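Local coordinates for probable transcriptional regulator (Pseudomonas aeruginosa PAO1, PDB 2GEN), which probably binds DNA as a transcriptional regulator of the TetR family, with an N-terminal helix-turn-helix and an all-helical body that pairs into a dimer, at residues D151-V156 with D190-A195; A72-A77 with A130-A135; F20-V25 with R34-A39. All blocks are in the same frame, centred on the assembly; numbering follows the deposited sequence.

How the contacts relate
Contact 3 belongs to the predicted N-terminal DNA-binding part, whereas contacts 1 and 2 belong to the larger helical body. It lies on the opposite side of the chain's centre from both, with its own centre about 40 Å from that of contact 1 and about 35 Å from that of contact 2. The other two are neighbours: their centres are about 17 Å apart and their nearest atoms about 6 Å, so they do not touch, and helices 118-141 and 150-169, which take part in contacts 2 and 1, follow each other in the chain. Contact 1 lies beside the second subunit, while contact 2 joins helix 51-76 to helix 118-141.

Contact 1. Residues D151-V156 with D190-A195; sequences DCFASV and DSVRAA
Val192 fills the angle between Phe153 and Val156, about one turn apart on the neighbouring helix, and meets both with its branched side chain, the CG1 methyl being shared. Its CB lies 3.6 Å from Phe153 CE1. Its CG1 sits over one face of the ring, 4.1 Å from the Phe153 centroid and 27° off the normal, a CH-pi contact displaced from the middle. The same CG1 also presses against Val156 CG2 at 3.5 Å. The other branch, CG2, reaches the ring at Phe153 CE1 and CZ. Phe153 gets there because its CG stands anti to the backbone N (chi1 -176°), which swings the ring across to meet the valine at about a right angle. Val156 is modelled well away from a staggered conformation, with chi1 at -20°, and its exact rotation may be uncertain; as placed, its CG2 touches both Val192 CG1 and Ser191 CB, the latter 3.7 Å from it. Helices 150-169 and 181-192 are the last two of the chain, and their place beside the second subunit is consistent with the four-helix dimer interface of TetR regulators. Val156 also packs on Leu184 of that subunit. A small serine suits position 191: its CB meets Val156, while OG bonds to Val187 O of its own helix and to Ser191 OG of the second subunit, which satisfies a buried hydroxyl. Val84 and Met148 touch both Phe153 and Val192, and Phe145 meets the Phe153 ring edge-to-face. Just where the helix ends, Arg193, the first residue to leave helical angles, carries an extended chain, and its NE reaches Asp190 OD1 in a 2.8 Å salt bridge on the anti side of the carboxylate.

Contact 2. Residues A72-A77 with A130-A135; sequences AGFARA and ARIHAA
Arg131 NE is held in a salt bridge by Glu71 OE1, about one turn before Phe74 on helix 51-76, and the rest of the guanidinium group lies beside the phenylalanine. Phe74 CD2 stands over the middle of the guanidinium face, 3.7 Å from Arg131 CZ, while NH2 lies 3.3 Å from Phe74 CB. The two planes are 48° apart, so the arginine leans on the ring obliquely and is not stacked on it. With CG anti to the backbone N, the aliphatic part comes to the ring as well, Arg131 CG lying 4.1 Å from Phe74 CE2; a bend at chi2 then sets the direction of CD and the guanidinium. Arginine suits this partly exposed position, since its carbon chain can pack on an aromatic ring while its charged end answers a carboxylate. A methyl occupies one face of the ring: Ala135 CB sits 3.5 Å from the centroid of Phe74, only 2° off the normal, a CH-pi contact almost exactly above the centre. Helices 51-76 and 118-141 run nearly parallel here, their short segments 12° apart in direction, within the all-helical body that follows the DNA-binding part in TetR proteins. Their axes remain 11.3 Å apart, a gap that the large phenylalanine bridges from one side while a small alanine receives it on the other. Ile132 comes in at the ring's edge, near its plane, with CG1 4.1 Å from Phe74 CZ. Thr83 and Leu86 of helix 80-97 also touch the phenylalanine.

Contact 3. Residues F20-V25 with R34-A39; sequences FSEHGV and RDRSGA
Helix 30-37 opens the predicted helix-turn-helix (residues 29-48) of this TetR-type DNA-binding part, and a surface salt bridge ties it to the preceding helix 9-23. Arg36 NH2 donates to Glu22 OE1 at 2.7 Å, with a bent N-H...O angle of 138°. The nitrogen approaches from above the carboxylate plane, which stands 85° from that of the guanidinium group. Glu22 reaches out with an extended chain, whereas Arg36 kinks at chi3 (-66°) to bring its NH2 to OE1; two long, flexible chains suit an exposed gap of this width. His23 NE2 lies 4.1 Å from the same NH2, too far for a bond. Each helix is followed by a glycine with positive phi, Gly24 and Gly38, a backbone shape that glycine adopts readily. Around the second, Ser37 OG accepts from Ala39 N at 3.2 Å, an ST turn spanning Gly38 and leading on to helix 41-47. Ser37 and Ala39 touch Leu44 of that helix, Arg36 packs on Ala18 and Cys19 of helix 9-23, and Val25 meets Phe104 of helix 99-114.

Contact 1. Residues D151-V156 with D190-A195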
# COMPACT_ATOMS: atom_id res chain seq x y z
N ASP A 151 -1.16 8.36 -14.27
CA ASP A 151 -1.26 7.39 -13.16
C ASP A 151 0.07 6.80 -12.77
O ASP A 151 0.29 6.55 -11.56
CB ASP A 151 -2.19 6.21 -13.45
CG ASP A 151 -3.62 6.61 -13.69
OD1 ASP A 151 -4.21 7.38 -12.89
OD2 ASP A 151 -4.18 6.10 -14.69
N CYS A 152 0.95 6.57 -13.75
CA CYS A 152 2.32 6.10 -13.48
C CYS A 152 3.12 7.15 -12.71
O CYS A 152 3.72 6.85 -11.67
CB CYS A 152 3.06 5.83 -14.77
SG CYS A 152 2.43 4.42 -15.58
N PHE A 153 3.13 8.38 -13.25
CA PHE A 153 3.73 9.52 -12.54
C PHE A 153 3.27 9.56 -11.07
O PHE A 153 4.12 9.68 -10.17
CB PHE A 153 3.45 10.84 -13.28
CG PHE A 153 4.11 12.05 -12.68
CD1 PHE A 153 5.20 12.63 -13.33
CD2 PHE A 153 3.62 12.64 -11.52
CE1 PHE A 153 5.82 13.78 -12.85
CE2 PHE A 153 4.24 13.83 -11.03
CZ PHE A 153 5.37 14.37 -11.69
N ALA A 154 1.96 9.48 -10.82
CA ALA A 154 1.43 9.56 -9.44
C ALA A 154 2.07 8.50 -8.53
O ALA A 154 2.56 8.82 -7.43
CB ALA A 154 -0.09 9.43 -9.43
N SER A 155 2.07 7.26 -9.02
CA SER A 155 2.65 6.12 -8.26
C SER A 155 4.15 6.16 -8.16
O SER A 155 4.69 5.70 -7.10
CB SER A 155 2.23 4.77 -8.88
OG SER A 155 0.87 4.52 -8.55
N VAL A 156 4.87 6.64 -9.18
CA VAL A 156 6.32 6.82 -8.97
C VAL A 156 6.61 7.88 -7.94
O VAL A 156 7.43 7.63 -7.05
CB VAL A 156 7.33 6.77 -10.22
CG1 VAL A 156 6.82 6.08 -11.50
CG2 VAL A 156 8.34 7.85 -10.33
N ASP A 190 14.26 13.01 -8.92
CA ASP A 190 15.15 12.35 -9.88
C ASP A 190 14.48 11.28 -10.76
O ASP A 190 14.92 11.08 -11.93
CB ASP A 190 16.38 11.79 -9.14
CG ASP A 190 17.33 12.86 -8.76
OD1 ASP A 190 17.43 13.90 -9.46
OD2 ASP A 190 18.07 12.66 -7.76
N SER A 191 13.43 10.65 -10.24
CA SER A 191 12.74 9.58 -10.93
C SER A 191 11.87 10.13 -12.04
O SER A 191 11.71 9.48 -13.05
CB SER A 191 11.88 8.75 -10.00
OG SER A 191 12.71 8.08 -9.07
N VAL A 192 11.30 11.33 -11.85
CA VAL A 192 10.34 11.83 -12.85
C VAL A 192 10.90 12.95 -13.71
O VAL A 192 10.28 13.26 -14.76
CB VAL A 192 8.99 12.29 -12.24
CG1 VAL A 192 8.23 11.13 -11.60
CG2 VAL A 192 9.23 13.43 -11.23
N ARG A 193 12.01 13.55 -13.34
CA ARG A 193 12.53 14.66 -14.15
C ARG A 193 13.06 14.18 -15.52
O ARG A 193 13.45 13.01 -15.68
CB ARG A 193 13.57 15.48 -13.41
CG ARG A 193 14.90 14.75 -13.20
CD ARG A 193 15.72 15.60 -12.29
NE ARG A 193 17.01 14.98 -12.03
CZ ARG A 193 18.09 15.16 -12.79
NH1 ARG A 193 18.04 15.95 -13.87
NH2 ARG A 193 19.22 14.53 -12.48
N ALA A 194 12.97 15.06 -16.52
CA ALA A 194 13.51 14.80 -17.87
C ALA A 194 15.01 14.47 -17.82
O ALA A 194 15.74 15.01 -17.01
CB ALA A 194 13.28 16.01 -18.76
N ALA A 195 15.43 13.59 -18.73
CA ALA A 195 16.84 13.18 -18.89
C ALA A 195 17.81 14.29 -19.32
O ALA A 195 17.40 15.29 -19.95
CB ALA A 195 16.93 12.00 -19.87

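Contact 2. Residues A72-A77 with A130-A135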
# COMPACT_ATOMS: atom_id res chain seq x y z
N ALA A 72 -1.75 24.62 0.11
CA ALA A 72 -0.89 25.67 0.67
C ALA A 72 0.45 25.72 -0.06
O ALA A 72 0.98 26.79 -0.39
CB ALA A 72 -0.68 25.45 2.18
N GLY A 73 1.01 24.56 -0.32
CA GLY A 73 2.33 24.49 -0.93
C GLY A 73 2.37 24.86 -2.41
O GLY A 73 3.33 25.47 -2.86
N PHE A 74 1.37 24.47 -3.18
CA PHE A 74 1.40 24.71 -4.64
C PHE A 74 1.54 26.20 -4.88
O PHE A 74 2.33 26.62 -5.75
CB PHE A 74 0.15 24.16 -5.31
CG PHE A 74 0.13 22.64 -5.42
CD1 PHE A 74 1.29 21.91 -5.67
CD2 PHE A 74 -1.10 21.95 -5.39
CE1 PHE A 74 1.26 20.51 -5.78
CE2 PHE A 74 -1.15 20.53 -5.55
CZ PHE A 74 0.02 19.82 -5.74
N ALA A 75 0.85 26.98 -4.03
CA ALA A 75 0.89 28.44 -4.10
C ALA A 75 2.31 29.05 -4.03
O ALA A 75 2.56 30.05 -4.69
CB ALA A 75 -0.03 29.04 -3.03
N ARG A 76 3.25 28.44 -3.28
CA ARG A 76 4.59 29.01 -3.08
C ARG A 76 5.80 28.22 -3.66
O ARG A 76 7.00 28.57 -3.44
CB ARG A 76 4.82 29.26 -1.58
CG ARG A 76 3.79 30.22 -0.99
CD ARG A 76 4.11 30.64 0.43
NE ARG A 76 4.88 31.88 0.47
CZ ARG A 76 4.35 33.10 0.43
NH1 ARG A 76 3.04 33.26 0.32
NH2 ARG A 76 5.14 34.16 0.48
N ALA A 77 5.50 27.11 -4.35
CA ALA A 77 6.55 26.28 -4.94
C ALA A 77 7.17 27.06 -6.11
O ALA A 77 6.43 27.55 -7.00
CB ALA A 77 5.93 24.96 -5.48
N ALA A 130 -7.82 16.55 -9.24
CA ALA A 130 -7.90 17.65 -10.18
C ALA A 130 -6.94 18.78 -9.86
O ALA A 130 -6.33 19.37 -10.76
CB ALA A 130 -9.32 18.15 -10.29
N ARG A 131 -6.76 19.05 -8.57
CA ARG A 131 -5.85 20.11 -8.14
C ARG A 131 -4.39 19.70 -8.46
O ARG A 131 -3.58 20.52 -8.90
CB ARG A 131 -6.06 20.37 -6.64
CG ARG A 131 -5.10 21.39 -6.07
CD ARG A 131 -5.35 22.77 -6.71
NE ARG A 131 -4.43 23.88 -6.37
CZ ARG A 131 -3.40 24.23 -7.13
NH1 ARG A 131 -3.11 23.51 -8.21
NH2 ARG A 131 -2.63 25.28 -6.79
N ILE A 132 -4.05 18.45 -8.17
CA ILE A 132 -2.70 17.97 -8.47
C ILE A 132 -2.44 17.99 -9.98
O ILE A 132 -1.40 18.50 -10.46
CB ILE A 132 -2.48 16.58 -7.90
CG1 ILE A 132 -2.54 16.63 -6.35
CG2 ILE A 132 -1.13 16.02 -8.36
CD1 ILE A 132 -2.50 15.21 -5.76
N HIS A 133 -3.41 17.51 -10.75
CA HIS A 133 -3.28 17.54 -12.22
C HIS A 133 -3.07 18.96 -12.73
O HIS A 133 -2.17 19.21 -13.53
CB HIS A 133 -4.46 16.85 -12.91
CG HIS A 133 -4.24 16.62 -14.37
ND1 HIS A 133 -4.43 17.62 -15.32
CD2 HIS A 133 -3.84 15.52 -15.05
CE1 HIS A 133 -4.15 17.13 -16.52
NE2 HIS A 133 -3.78 15.86 -16.39
N ALA A 134 -3.83 19.93 -12.19
CA ALA A 134 -3.63 21.34 -12.58
C ALA A 134 -2.28 21.88 -12.19
O ALA A 134 -1.67 22.61 -12.97
CB ALA A 134 -4.76 22.22 -12.00
N ALA A 135 -1.76 21.46 -11.02
CA ALA A 135 -0.45 21.93 -10.57
C ALA A 135 0.72 21.42 -11.43
O ALA A 135 1.78 22.03 -11.48
CB ALA A 135 -0.21 21.52 -9.11

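Contact 3. Residues F20-V25 with R34-A39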
# COMPACT_ATOMS: atom_id res chain seq x y z
N PHE A 20 -10.24 4.58 18.68
CA PHE A 20 -10.02 3.58 17.64
C PHE A 20 -8.63 2.95 17.72
O PHE A 20 -8.48 1.75 17.49
CB PHE A 20 -10.20 4.19 16.24
CG PHE A 20 -11.61 4.58 15.89
CD1 PHE A 20 -12.70 4.05 16.57
CD2 PHE A 20 -11.83 5.46 14.84
CE1 PHE A 20 -14.00 4.41 16.22
CE2 PHE A 20 -13.11 5.84 14.47
CZ PHE A 20 -14.22 5.30 15.17
N SER A 21 -7.63 3.77 18.03
CA SER A 21 -6.23 3.34 18.07
C SER A 21 -5.97 2.44 19.27
O SER A 21 -5.26 1.46 19.15
CB SER A 21 -5.30 4.56 18.11
OG SER A 21 -5.55 5.39 17.00
N GLU A 22 -6.58 2.80 20.39
CA GLU A 22 -6.41 2.08 21.66
C GLU A 22 -7.20 0.77 21.69
O GLU A 22 -6.67 -0.28 22.10
CB GLU A 22 -6.84 2.99 22.80
CG GLU A 22 -6.64 2.42 24.21
CD GLU A 22 -6.62 3.51 25.28
OE1 GLU A 22 -6.73 4.72 24.93
OE2 GLU A 22 -6.49 3.16 26.48
N HIS A 23 -8.45 0.82 21.26
CA HIS A 23 -9.36 -0.31 21.43
C HIS A 23 -9.69 -1.05 20.13
O HIS A 23 -10.22 -2.17 20.17
CB HIS A 23 -10.65 0.16 22.13
CG HIS A 23 -10.40 0.87 23.42
ND1 HIS A 23 -9.84 0.24 24.52
CD2 HIS A 23 -10.62 2.15 23.80
CE1 HIS A 23 -9.72 1.11 25.51
NE2 HIS A 23 -10.18 2.27 25.10
N GLY A 24 -9.35 -0.44 19.00
CA GLY A 24 -9.76 -0.97 17.71
C GLY A 24 -11.11 -0.38 17.36
O GLY A 24 -11.85 0.07 18.24
N VAL A 25 -11.43 -0.37 16.08
CA VAL A 25 -12.65 0.27 15.59
C VAL A 25 -13.91 -0.45 16.09
O VAL A 25 -14.81 0.17 16.66
CB VAL A 25 -12.65 0.39 14.06
CG1 VAL A 25 -14.05 0.70 13.51
CG2 VAL A 25 -11.63 1.47 13.64
N ARG A 34 -17.90 9.75 23.54
CA ARG A 34 -18.38 10.86 24.38
C ARG A 34 -17.53 11.04 25.63
O ARG A 34 -17.28 12.17 26.04
CB ARG A 34 -19.88 10.75 24.71
CG ARG A 34 -20.30 9.54 25.45
CD ARG A 34 -21.14 9.85 26.71
NE ARG A 34 -20.84 8.79 27.66
CZ ARG A 34 -21.66 7.82 28.05
NH1 ARG A 34 -22.93 7.80 27.65
NH2 ARG A 34 -21.20 6.90 28.89
N ASP A 35 -17.05 9.94 26.22
CA ASP A 35 -16.27 10.02 27.46
C ASP A 35 -14.87 10.60 27.22
O ASP A 35 -14.35 11.38 28.04
CB ASP A 35 -16.16 8.65 28.14
CG ASP A 35 -17.51 8.12 28.66
OD1 ASP A 35 -18.49 8.91 28.78
OD2 ASP A 35 -17.59 6.91 28.94
N ARG A 36 -14.25 10.22 26.11
CA ARG A 36 -12.97 10.81 25.74
C ARG A 36 -13.10 12.24 25.22
O ARG A 36 -12.22 13.07 25.48
CB ARG A 36 -12.22 9.96 24.72
CG ARG A 36 -10.74 10.32 24.65
CD ARG A 36 -9.98 9.30 23.87
NE ARG A 36 -9.94 7.99 24.51
CZ ARG A 36 -8.83 7.36 24.87
NH1 ARG A 36 -7.64 7.91 24.66
NH2 ARG A 36 -8.91 6.17 25.44
N SER A 37 -14.19 12.55 24.53
CA SER A 37 -14.35 13.87 23.92
C SER A 37 -15.01 14.93 24.80
O SER A 37 -14.90 16.12 24.50
CB SER A 37 -15.12 13.77 22.60
OG SER A 37 -16.50 13.59 22.84
N GLY A 38 -15.69 14.50 25.86
CA GLY A 38 -16.45 15.42 26.71
C GLY A 38 -17.71 15.98 26.04
O GLY A 38 -18.37 16.86 26.59
N ALA A 39 -18.04 15.48 24.85
CA ALA A 39 -19.29 15.84 24.18
C ALA A 39 -20.36 14.81 24.51
O ALA A 39 -20.08 13.62 24.65
CB ALA A 39 -19.10 15.96 22.68